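Local coordinates for protein hypothetical glycoside hydrolase (Parabacteroides distasonis, PDB 3TAW) that is of unknown function but belongs to a group of carbohydrate-active proteins that share a five-bladed beta-propeller fold, at residues V43-S48 / T98-Y103; A68-A73 / S78-L83; I123-T126 / T130-L133; V182-L185 / Q190-A193; D220-L223 / L229-L232. All coordinates share one frame; numbering follows the deposited sequence. Where two conformers were deposited one is given.

Contact 1 of 5, residues V43-S48 / T98-Y103; sequences VAWEES and TKPAFY. With EDO (1,2-ethanediol), chain N; ACT (acetate ion), chain E.
The indole of W45 and the pyrrolidine ring of P100 meet obliquely, the proline presenting CD over the aromatic face. This CH-pi contact is centred on the five-membered ring, whose centroid lies 3.7 Å from P100 CD and only 13° off the normal, while P100 CB reaches the six-membered ring, 3.8 Å from W45 CE3. Above the opposite face lies CG of E46, the next residue, so the indole is sandwiched. Its edge is fixed by a hydrogen bond from W45 NE1 to T98 O, 2.9 Å long but bent to 138°; T98 O lies off the ring plane, and the donor meets the carbonyl from above its plane. W45 takes this position with CG between its backbone N and carbonyl carbon (chi1 65°). W45 sits in the type I turn A44-E47, and F34 of strand 33-36, the neighbour of strand 41-44, meets the indole edge-to-face. The loop that supplies T98 and P100 follows strand 95-96, the outermost strand of a four-stranded antiparallel sheet consistent with a propeller blade, and returns to strand 81-88 in a classic beta bulge, A101 and F102 both facing L83. K99 curls back to give its NZ to P100 O (2.9 Å). Farther along, a 1,2-ethanediol lies with C2 3.6 Å above the Y103 ring plane, its O2 accepting from Y103 N and donating to Y103 O. An acetate ion approaches the same ring at its edge, where Y103 OH donates to OXT over 2.6 Å; both small molecules probably come from the crystallisation liquor.

Contact 2 of 5, residues A68-A73 / S78-L83; sequences AEDNSA and SRTSRL
The guanidinium of R79 has D70 O over the centre of one face, 3.6 Å above the plane, while its edge is taken up by E69 OE1 and A73 O. R79 NE and NH2 both donate to A73 O, a side-on grip on a single oxygen with NE at 2.8 Å, and NH1 makes a salt bridge with E69 OE1. Carboxylate and guanidinium stand 76° apart there: the donor nitrogen keeps its partner in the arginine plane but meets E69 OE1 from above the acid's plane. The bends of R79 at chi2 and chi3 fold its chain across E69 to make this possible. R82 is handled differently. Extended from CG to NE, it has CG2 of T80 3.5 Å above one guanidinium face and D70 OD2 at the edge, where NH1 forms a nearly straight salt bridge of 2.9 Å (170°). D70 OD1 accepts from S72 N, which makes an Asx turn, and also from S72 OG and T80 N. One water joins D70 OD2, T80 OG1 and R82 NH2; another links E69 OE2 to R79 N. The ordinary pairing of hairpin strands 61-69 and 81-88 occupies the other end, with A68 N to R82 O at 2.7 Å and E69 opposite S81. R79 also bonds to D49 and S48, E69 to R67 and Q316, and T80 OG1 to P115 O. Two acids and two arginines are thus buried as paired charges where the strands give way to the loop. D70 O has no hydrogen-bond partner in the model, and its place over the R79 cation probably offsets part of that cost.

Contact 3 of 5, residues I123-T126 / T130-L133; sequences IAMT and TYVL
M125, a selenomethionine, lies over one face of the Y131 ring: its CG is 3.9 Å from the ring centroid and 19° off the normal. SE reaches farther out along the phenol and comes to 3.6 Å from Y131 CZ, an oblique Met-aromatic contact. CG anti to the backbone N (chi1 -168°) sends the chain along the ring, and the bend at chi3 then turns the methyl away. At the edge of the same ring sits I123 CG2, 3.9 Å from Y131 CD1, and I123 CG1 packs on L133 CD1 beyond it. Around I123 and Y131, which are buried, this face continues onto A54 and T56 of strand 49-58, while Y131 OH bonds to I57 O. The two segments are the paired arms of a beta hairpin, strands 117-125 and 131-138 of a four-stranded antiparallel sheet of the kind that forms a propeller blade. V132 N to A124 O is 2.8 Å and almost straight at 170°, and A124 N returns a longer bond to V132 O. A124 and V132 project from the other face and rest on I192. Toward the turn, T126 and T130, like M125, are partly exposed, and polar contacts replace the packing. Here T126 and T130 lie side by side, with T126 N bonded to T130 O (2.8 Å). In return, T130 N donates to T126 OG1 (3.0 Å), a side-chain oxygen standing in for a carbonyl. D128 in the turn bonds to T126 OG1, and K151 NZ reaches T130 OG1.

Contact 4 of 5, residues V182-L185 / Q190-A193; sequences VTTL and QVIA
This is a largely buried antiparallel pairing between strands 179-186 and 189-192, in which T183 and Q190 add a side-chain bond to the backbone register. T184 and V191 form the hydrogen-bonded pair, with T184 N to V191 O at 2.8 Å and V191 N to T184 O at 2.9 Å. One residue pair farther along, T183 faces I192 with the CA atoms only 4.1 Å apart, yet their side chains diverge. Past this point A193 N still donates to V182 O (3.0 Å), so the backbones remain joined where strand 189-192 ends. The amide of Q190 crosses obliquely to T183 and gives NE2 to T183 OG1, 2.9 Å away and nearly straight at 176°, with the hydroxyl in the amide plane. An extended glutamine chain, CG anti to the backbone N (chi1 -172°), spans the distance, while T183 holds OG1 between its own backbone N and carbonyl carbon. The same hydroxyl bonds to A251 O, so it is gripped from two strands. On the other face, T184 CG2 rests 3.9 Å from A193 CB, and T184 OG1 bonds to L253 O. I192 turns from its partner strand to pack on A124 and joins M125 through its backbone. T184 also touches F356, whose magnesium site lies about 10 Å from the threonine side chain. Strand 179-186 further pairs with 199-203 and, in parallel, with 244-254. A beta hairpin whose short arm bridges to a neighbouring sheet, on a strand placed like the inner strand of a propeller blade, is the result.

Contact 5 of 5, residues D220-L223 / L229-L232; sequences DPLL and LLKL
P221 CB is met by the returning end of L229 across the mouth of a short loop that doubles back after strand 220-221, the last strand of the antiparallel run 199-203, 209-213, 220-221, as at the outer edge of a propeller blade. The polar link is one direct backbone hydrogen bond, L230 N to L222 O, 2.9 Å long and nearly straight (173°). It makes a single bridge around L223 and L229, whose CA atoms are 4.6 Å apart. A water also lies near L222 O and L230 O, and P221 O is bonded to Y167 OH of helix 166-169. The apolar contacts involve two leucine pairs and one proline-leucine pair. L223 and L229 both start away from the opposite segment, but their ends return to it, bringing L223 CD2 to 4.2 Å from L229 CD2. L222 and L230 touch at the same distance through their CB atoms. Because CG of L230 is anti to its backbone N (chi1 -171°), CD2 folds beside L222, whose side chain rests in turn on A210 and T212 of strand 209-213. L229 leans on Y209 and W203, and its CD2 meets P221 CB at 3.5 Å.

How the contacts relate
Contacts 1 and 2 lie together, their centres 8 Å apart, with contact 2 nested in the loop that contact 1 closes; A101 N to L83 O and F102 O to L83 N, each 2.8 Å, probably bond them. Contacts 3 and 4 form a second pair, centres 10 Å apart and probably joined by I192 N to M125 O at 2.8 Å. L133 connects the pairs by packing, its CD2 3.8 Å from F102 CE1 and 4.2 Å from L83 CD1. Contact 5 reaches the same sheet as contact 4, with nearest atoms about 9 Å apart. Contact 4 adjoins F356 of the magnesium site.

Contact 1 of 5, residues V43-S48 / T98-Y103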
# COMPACT_ATOMS: atom_id res chain seq x y z
N VAL A 43 19.36 -17.16 2.32
CA VAL A 43 19.46 -15.72 2.20
C VAL A 43 18.96 -15.03 3.47
O VAL A 43 17.98 -15.47 4.09
CB VAL A 43 18.58 -15.28 0.98
CG1 VAL A 43 18.30 -13.80 0.98
CG2 VAL A 43 19.20 -15.78 -0.33
N ALA A 44 19.64 -13.95 3.85
CA ALA A 44 19.18 -13.10 4.96
C ALA A 44 18.14 -12.10 4.42
O ALA A 44 18.46 -10.97 4.00
CB ALA A 44 20.34 -12.40 5.64
N TRP A 45 16.90 -12.57 4.41
CA TRP A 45 15.84 -11.96 3.63
C TRP A 45 15.28 -10.67 4.21
O TRP A 45 14.55 -9.97 3.52
CB TRP A 45 14.70 -12.98 3.44
CG TRP A 45 14.01 -13.39 4.69
CD1 TRP A 45 14.36 -14.42 5.54
CD2 TRP A 45 12.80 -12.85 5.21
NE1 TRP A 45 13.47 -14.51 6.57
CE2 TRP A 45 12.49 -13.56 6.40
CE3 TRP A 45 11.94 -11.82 4.80
CZ2 TRP A 45 11.36 -13.28 7.17
CZ3 TRP A 45 10.82 -11.55 5.56
CH2 TRP A 45 10.53 -12.26 6.73
N GLU A 46 15.62 -10.35 5.46
CA GLU A 46 15.12 -9.13 6.09
C GLU A 46 16.22 -8.35 6.80
O GLU A 46 15.97 -7.56 7.72
CB GLU A 46 13.95 -9.45 7.03
CG GLU A 46 14.23 -10.48 8.10
CD GLU A 46 13.05 -10.71 9.02
OE1 GLU A 46 12.03 -9.98 8.87
OE2 GLU A 46 13.15 -11.61 9.89
N GLU A 47 17.44 -8.52 6.31
CA GLU A 47 18.61 -7.97 6.98
C GLU A 47 18.77 -6.47 6.82
O GLU A 47 19.36 -5.82 7.67
CB GLU A 47 19.84 -8.70 6.43
CG GLU A 47 21.17 -8.23 6.94
CD GLU A 47 22.26 -9.19 6.51
OE1 GLU A 47 22.47 -9.31 5.28
OE2 GLU A 47 22.86 -9.84 7.39
N SER A 48 18.28 -5.91 5.72
CA SER A 48 18.58 -4.50 5.41
C SER A 48 17.51 -3.51 5.85
O SER A 48 17.80 -2.53 6.53
CB SER A 48 18.85 -4.34 3.92
OG SER A 48 19.37 -3.04 3.64
N THR A 98 9.80 -16.63 10.76
CA THR A 98 11.17 -16.66 10.30
C THR A 98 11.27 -16.87 8.80
O THR A 98 12.30 -16.59 8.23
CB THR A 98 11.99 -17.77 11.02
OG1 THR A 98 11.35 -19.05 10.84
CG2 THR A 98 12.10 -17.45 12.47
N LYS A 99 10.22 -17.43 8.19
CA LYS A 99 10.15 -17.60 6.74
C LYS A 99 9.22 -16.54 6.15
O LYS A 99 8.12 -16.37 6.65
CB LYS A 99 9.60 -18.99 6.41
CG LYS A 99 9.86 -19.44 5.02
CD LYS A 99 9.19 -20.79 4.73
CE LYS A 99 7.72 -20.62 4.42
NZ LYS A 99 7.59 -19.82 3.17
N PRO A 100 9.63 -15.86 5.07
CA PRO A 100 8.68 -14.97 4.41
C PRO A 100 7.46 -15.75 3.88
O PRO A 100 7.56 -16.93 3.49
CB PRO A 100 9.50 -14.35 3.27
CG PRO A 100 10.57 -15.40 2.98
CD PRO A 100 10.89 -16.04 4.31
N ALA A 101 6.31 -15.08 3.87
CA ALA A 101 5.06 -15.71 3.41
C ALA A 101 4.78 -15.50 1.92
O ALA A 101 3.94 -16.19 1.34
CB ALA A 101 3.88 -15.20 4.23
N PHE A 102 5.50 -14.56 1.31
CA PHE A 102 5.35 -14.24 -0.12
C PHE A 102 6.69 -13.78 -0.67
O PHE A 102 7.42 -13.04 -0.01
CB PHE A 102 4.29 -13.16 -0.29
CG PHE A 102 3.68 -13.11 -1.65
CD1 PHE A 102 2.66 -13.97 -2.00
CD2 PHE A 102 4.09 -12.17 -2.58
CE1 PHE A 102 2.08 -13.94 -3.26
CE2 PHE A 102 3.52 -12.13 -3.85
CZ PHE A 102 2.49 -12.99 -4.18
N TYR A 103 7.05 -14.30 -1.84
CA TYR A 103 8.40 -14.12 -2.37
C TYR A 103 8.48 -14.58 -3.82
O TYR A 103 7.63 -15.35 -4.28
CB TYR A 103 9.41 -14.93 -1.51
CG TYR A 103 8.92 -16.31 -1.22
CD1 TYR A 103 9.13 -17.35 -2.11
CD2 TYR A 103 8.20 -16.57 -0.04
CE1 TYR A 103 8.66 -18.63 -1.84
CE2 TYR A 103 7.71 -17.82 0.22
CZ TYR A 103 7.94 -18.86 -0.69
OH TYR A 103 7.46 -20.12 -0.44
C1 EDO N . 4.75 -18.17 -1.88
O1 EDO N . 3.34 -18.07 -2.05
C2 EDO N . 5.40 -17.48 -3.07
O2 EDO N . 5.13 -16.07 -3.02
C ACT E . 9.30 -22.54 -1.94
O ACT E . 9.98 -22.20 -0.92
OXT ACT E . 8.12 -22.10 -2.03
CH3 ACT E . 9.87 -23.42 -3.02

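Contact 2 of 5, residues A68-A73 / S78-L83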
# COMPACT_ATOMS: atom_id res chain seq x y z
N ALA A 68 10.20 -6.69 3.07
CA ALA A 68 11.52 -6.92 3.63
C ALA A 68 12.53 -6.96 2.49
O ALA A 68 12.29 -7.59 1.47
CB ALA A 68 11.57 -8.25 4.39
N GLU A 69 13.66 -6.29 2.69
CA GLU A 69 14.72 -6.30 1.71
C GLU A 69 15.98 -6.91 2.27
O GLU A 69 16.37 -6.65 3.41
CB GLU A 69 15.01 -4.88 1.22
CG GLU A 69 14.01 -4.36 0.20
CD GLU A 69 14.39 -2.99 -0.35
OE1 GLU A 69 15.05 -2.22 0.38
OE2 GLU A 69 14.04 -2.70 -1.53
N ASP A 70 16.61 -7.76 1.46
CA ASP A 70 17.94 -8.26 1.77
C ASP A 70 19.03 -7.23 1.42
O ASP A 70 18.73 -6.12 0.96
CB ASP A 70 18.16 -9.62 1.13
CG ASP A 70 18.11 -9.61 -0.39
OD1 ASP A 70 18.43 -8.57 -1.03
OD2 ASP A 70 17.81 -10.67 -0.96
N ASN A 71 20.28 -7.58 1.71
CA ASN A 71 21.42 -6.69 1.44
C ASN A 71 22.18 -7.13 0.18
O ASN A 71 23.41 -6.96 0.10
CB ASN A 71 22.34 -6.65 2.67
CG ASN A 71 22.96 -5.27 2.91
OD1 ASN A 71 22.31 -4.25 2.73
ND2 ASN A 71 24.22 -5.26 3.34
N SER A 72 21.48 -7.67 -0.82
CA SER A 72 22.17 -8.21 -2.00
C SER A 72 22.76 -7.09 -2.88
O SER A 72 23.67 -7.33 -3.69
CB SER A 72 21.25 -9.15 -2.82
OG SER A 72 20.02 -8.54 -3.15
N ALA A 73 22.27 -5.86 -2.70
CA ALA A 73 22.86 -4.66 -3.28
C ALA A 73 22.46 -3.43 -2.46
O ALA A 73 21.59 -3.51 -1.58
CB ALA A 73 22.43 -4.50 -4.75
N SER A 78 17.42 -1.83 -5.76
CA SER A 78 18.59 -2.61 -6.20
C SER A 78 18.65 -4.05 -5.68
O SER A 78 19.52 -4.82 -6.10
CB SER A 78 19.88 -1.89 -5.76
OG SER A 78 19.95 -1.87 -4.33
N ARG A 79 17.76 -4.41 -4.75
CA ARG A 79 17.89 -5.68 -4.00
C ARG A 79 16.65 -6.56 -4.24
O ARG A 79 16.02 -6.43 -5.28
CB ARG A 79 18.18 -5.40 -2.52
CG ARG A 79 17.22 -4.48 -1.79
CD ARG A 79 17.67 -2.99 -1.80
NE ARG A 79 18.89 -2.85 -1.01
CZ ARG A 79 18.94 -2.60 0.30
NH1 ARG A 79 17.85 -2.36 1.04
NH2 ARG A 79 20.13 -2.58 0.88
N THR A 80 16.34 -7.49 -3.33
CA THR A 80 15.18 -8.35 -3.51
C THR A 80 14.21 -8.11 -2.37
O THR A 80 14.60 -8.17 -1.19
CB THR A 80 15.54 -9.85 -3.58
OG1 THR A 80 16.49 -10.06 -4.63
CG2 THR A 80 14.28 -10.72 -3.83
N SER A 81 12.95 -7.85 -2.72
CA SER A 81 11.87 -7.66 -1.75
C SER A 81 11.06 -8.95 -1.61
O SER A 81 10.82 -9.64 -2.60
CB SER A 81 10.94 -6.52 -2.18
OG SER A 81 11.59 -5.26 -2.12
N ARG A 82 10.73 -9.28 -0.37
CA ARG A 82 9.91 -10.42 0.00
C ARG A 82 8.99 -9.93 1.13
O ARG A 82 9.28 -8.91 1.77
CB ARG A 82 10.80 -11.59 0.47
CG ARG A 82 11.79 -12.05 -0.59
CD ARG A 82 12.67 -13.19 -0.11
NE ARG A 82 13.64 -13.63 -1.09
CZ ARG A 82 14.86 -13.10 -1.26
NH1 ARG A 82 15.26 -12.05 -0.56
NH2 ARG A 82 15.68 -13.61 -2.17
N LEU A 83 7.88 -10.63 1.36
CA LEU A 83 6.95 -10.22 2.37
C LEU A 83 7.01 -11.10 3.60
O LEU A 83 6.84 -12.32 3.51
CB LEU A 83 5.51 -10.25 1.82
CG LEU A 83 5.28 -9.51 0.52
CD1 LEU A 83 3.81 -9.51 0.16
CD2 LEU A 83 5.88 -8.06 0.51
O HOH W 1 15.02 -3.36 -4.03
O HOH W 2 17.90 -11.95 -3.23

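Contact 3 of 5, residues I123-T126 / T130-L133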
# COMPACT_ATOMS: atom_id res chain seq x y z
N ILE A 123 -3.47 -5.42 1.10
CA ILE A 123 -4.38 -6.55 1.28
C ILE A 123 -5.77 -6.05 1.63
O ILE A 123 -5.92 -5.16 2.46
CB ILE A 123 -3.92 -7.49 2.39
CG1 ILE A 123 -2.55 -8.09 2.01
CG2 ILE A 123 -4.97 -8.61 2.67
CD1 ILE A 123 -1.87 -8.81 3.15
N ALA A 124 -6.78 -6.67 1.02
CA ALA A 124 -8.16 -6.54 1.48
C ALA A 124 -8.83 -7.91 1.37
O ALA A 124 -8.32 -8.81 0.68
CB ALA A 124 -8.95 -5.49 0.68
N MSE A 125 -9.95 -8.06 2.04
CA MSE A 125 -10.61 -9.37 2.13
C MSE A 125 -12.04 -9.32 1.60
O MSE A 125 -12.77 -8.38 1.91
CB MSE A 125 -10.66 -9.84 3.58
CG MSE A 125 -11.05 -11.28 3.72
SE MSE A 125 -11.46 -11.73 5.59
CE MSE A 125 -13.17 -10.75 5.75
N THR A 126 -12.45 -10.33 0.85
CA THR A 126 -13.85 -10.43 0.39
C THR A 126 -14.75 -10.90 1.51
O THR A 126 -14.28 -11.38 2.55
CB THR A 126 -14.01 -11.39 -0.79
OG1 THR A 126 -13.73 -12.72 -0.37
CG2 THR A 126 -13.08 -11.00 -1.93
N THR A 130 -11.78 -14.42 1.18
CA THR A 130 -10.61 -14.46 0.31
C THR A 130 -9.77 -13.18 0.44
O THR A 130 -10.30 -12.08 0.29
CB THR A 130 -11.00 -14.66 -1.15
OG1 THR A 130 -11.77 -15.87 -1.28
CG2 THR A 130 -9.73 -14.74 -2.03
N TYR A 131 -8.50 -13.36 0.78
CA TYR A 131 -7.56 -12.25 0.87
C TYR A 131 -7.01 -11.98 -0.52
O TYR A 131 -6.52 -12.89 -1.22
CB TYR A 131 -6.44 -12.52 1.88
CG TYR A 131 -6.98 -12.65 3.28
CD1 TYR A 131 -7.21 -11.53 4.05
CD2 TYR A 131 -7.32 -13.90 3.81
CE1 TYR A 131 -7.72 -11.61 5.32
CE2 TYR A 131 -7.84 -14.00 5.11
CZ TYR A 131 -8.03 -12.86 5.87
OH TYR A 131 -8.57 -12.94 7.15
N VAL A 132 -7.08 -10.70 -0.91
CA VAL A 132 -6.67 -10.26 -2.23
C VAL A 132 -5.46 -9.33 -2.04
O VAL A 132 -5.58 -8.27 -1.43
CB VAL A 132 -7.78 -9.52 -3.00
CG1 VAL A 132 -7.28 -9.08 -4.40
CG2 VAL A 132 -9.05 -10.43 -3.10
N LEU A 133 -4.31 -9.77 -2.55
CA LEU A 133 -3.04 -9.10 -2.42
C LEU A 133 -2.69 -8.44 -3.74
O LEU A 133 -2.63 -9.11 -4.78
CB LEU A 133 -1.97 -10.14 -2.04
CG LEU A 133 -0.51 -9.72 -2.01
CD1 LEU A 133 -0.26 -8.60 -0.99
CD2 LEU A 133 0.38 -10.96 -1.71

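Contact 4 of 5, residues V182-L185 / Q190-A193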
# COMPACT_ATOMS: atom_id res chain seq x y z
N VAL A 182 -11.44 -0.72 -3.15
CA VAL A 182 -12.54 -0.18 -2.35
C VAL A 182 -13.10 -1.26 -1.41
O VAL A 182 -13.42 -2.37 -1.83
CB VAL A 182 -13.62 0.45 -3.22
CG1 VAL A 182 -14.83 0.84 -2.37
CG2 VAL A 182 -13.06 1.71 -3.93
N THR A 183 -13.19 -0.88 -0.13
CA THR A 183 -13.71 -1.70 0.95
C THR A 183 -14.78 -0.89 1.67
O THR A 183 -14.91 0.32 1.48
CB THR A 183 -12.62 -2.06 1.99
OG1 THR A 183 -12.21 -0.88 2.70
CG2 THR A 183 -11.41 -2.75 1.32
N THR A 184 -15.52 -1.57 2.54
CA THR A 184 -16.42 -0.89 3.46
C THR A 184 -16.49 -1.69 4.76
O THR A 184 -15.99 -2.80 4.79
CB THR A 184 -17.82 -0.71 2.86
OG1 THR A 184 -18.53 0.32 3.57
CG2 THR A 184 -18.61 -2.01 2.87
N LEU A 185 -17.08 -1.10 5.81
CA LEU A 185 -17.29 -1.83 7.04
C LEU A 185 -18.74 -2.24 7.15
O LEU A 185 -19.65 -1.42 7.00
CB LEU A 185 -16.83 -1.02 8.26
CG LEU A 185 -15.35 -1.26 8.55
CD1 LEU A 185 -14.48 -0.57 7.52
CD2 LEU A 185 -14.95 -0.87 9.99
N GLN A 190 -14.37 -5.37 7.87
CA GLN A 190 -13.92 -4.64 6.68
C GLN A 190 -13.77 -5.59 5.49
O GLN A 190 -12.96 -6.53 5.53
CB GLN A 190 -12.62 -3.91 6.95
CG GLN A 190 -12.22 -2.97 5.80
CD GLN A 190 -11.12 -1.99 6.18
OE1 GLN A 190 -10.53 -2.11 7.26
NE2 GLN A 190 -10.84 -0.99 5.30
N VAL A 191 -14.59 -5.35 4.47
CA VAL A 191 -14.65 -6.22 3.29
C VAL A 191 -14.63 -5.44 1.99
O VAL A 191 -15.10 -4.29 1.92
CB VAL A 191 -15.94 -7.09 3.30
CG1 VAL A 191 -15.96 -8.06 4.49
CG2 VAL A 191 -17.20 -6.21 3.33
N ILE A 192 -14.09 -6.08 0.96
CA ILE A 192 -14.11 -5.53 -0.40
C ILE A 192 -15.59 -5.26 -0.79
O ILE A 192 -16.49 -6.05 -0.50
CB ILE A 192 -13.38 -6.47 -1.38
CG1 ILE A 192 -11.89 -6.51 -1.04
CG2 ILE A 192 -13.62 -6.05 -2.84
CD1 ILE A 192 -11.12 -7.72 -1.69
N ALA A 193 -15.81 -4.08 -1.39
CA ALA A 193 -17.15 -3.59 -1.71
C ALA A 193 -17.22 -3.21 -3.16
O ALA A 193 -16.39 -2.42 -3.64
CB ALA A 193 -17.44 -2.35 -0.86

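Contact 5 of 5, residues D220-L223 / L229-L232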
# COMPACT_ATOMS: atom_id res chain seq x y z
N ASP A 220 -9.50 -3.54 -15.51
CA ASP A 220 -9.55 -2.63 -16.65
C ASP A 220 -9.34 -1.19 -16.18
O ASP A 220 -10.20 -0.61 -15.50
CB ASP A 220 -10.92 -2.71 -17.34
CG ASP A 220 -11.20 -4.09 -17.92
OD1 ASP A 220 -10.28 -4.70 -18.54
OD2 ASP A 220 -12.36 -4.53 -17.80
N PRO A 221 -8.19 -0.61 -16.53
CA PRO A 221 -7.93 0.79 -16.17
C PRO A 221 -8.93 1.72 -16.82
O PRO A 221 -9.32 1.50 -17.98
CB PRO A 221 -6.53 1.03 -16.73
CG PRO A 221 -5.91 -0.30 -16.70
CD PRO A 221 -7.01 -1.23 -17.15
N LEU A 222 -9.36 2.73 -16.09
CA LEU A 222 -10.26 3.73 -16.64
C LEU A 222 -9.49 4.60 -17.63
O LEU A 222 -8.36 5.01 -17.36
CB LEU A 222 -10.83 4.59 -15.53
CG LEU A 222 -12.11 4.08 -14.87
CD1 LEU A 222 -12.11 2.62 -14.58
CD2 LEU A 222 -12.47 4.92 -13.66
N LEU A 223 -10.11 4.88 -18.77
CA LEU A 223 -9.46 5.62 -19.85
C LEU A 223 -10.19 6.91 -20.19
O LEU A 223 -11.38 7.06 -19.90
CB LEU A 223 -9.38 4.76 -21.12
CG LEU A 223 -8.74 3.38 -21.02
CD1 LEU A 223 -8.79 2.65 -22.39
CD2 LEU A 223 -7.29 3.49 -20.49
N LEU A 229 -4.68 6.65 -19.95
CA LEU A 229 -5.12 6.50 -18.55
C LEU A 229 -5.79 7.77 -18.04
O LEU A 229 -5.25 8.87 -18.17
CB LEU A 229 -3.97 6.14 -17.64
CG LEU A 229 -3.32 4.78 -17.86
CD1 LEU A 229 -2.04 4.66 -17.03
CD2 LEU A 229 -4.29 3.62 -17.54
N LEU A 230 -6.98 7.61 -17.46
CA LEU A 230 -7.73 8.70 -16.88
C LEU A 230 -7.10 9.10 -15.53
O LEU A 230 -6.94 8.26 -14.63
CB LEU A 230 -9.17 8.26 -16.67
CG LEU A 230 -10.13 9.36 -16.26
CD1 LEU A 230 -10.45 10.29 -17.50
CD2 LEU A 230 -11.39 8.75 -15.62
N LYS A 231 -6.79 10.39 -15.39
CA LYS A 231 -6.23 10.91 -14.15
C LYS A 231 -7.33 11.45 -13.26
O LYS A 231 -7.89 12.51 -13.55
CB LYS A 231 -5.20 12.00 -14.46
CG LYS A 231 -3.96 11.48 -15.18
CD LYS A 231 -3.12 12.66 -15.68
CE LYS A 231 -2.11 12.25 -16.73
NZ LYS A 231 -1.41 13.45 -17.29
N LEU A 232 -7.66 10.75 -12.18
CA LEU A 232 -8.69 11.23 -11.25
C LEU A 232 -8.23 12.47 -10.47
O LEU A 232 -9.01 13.41 -10.24
CB LEU A 232 -9.07 10.11 -10.26
CG LEU A 232 -10.09 9.10 -10.79
CD1 LEU A 232 -9.64 8.37 -12.04
CD2 LEU A 232 -10.45 8.08 -9.67
O HOH W 3 -7.46 5.51 -14.70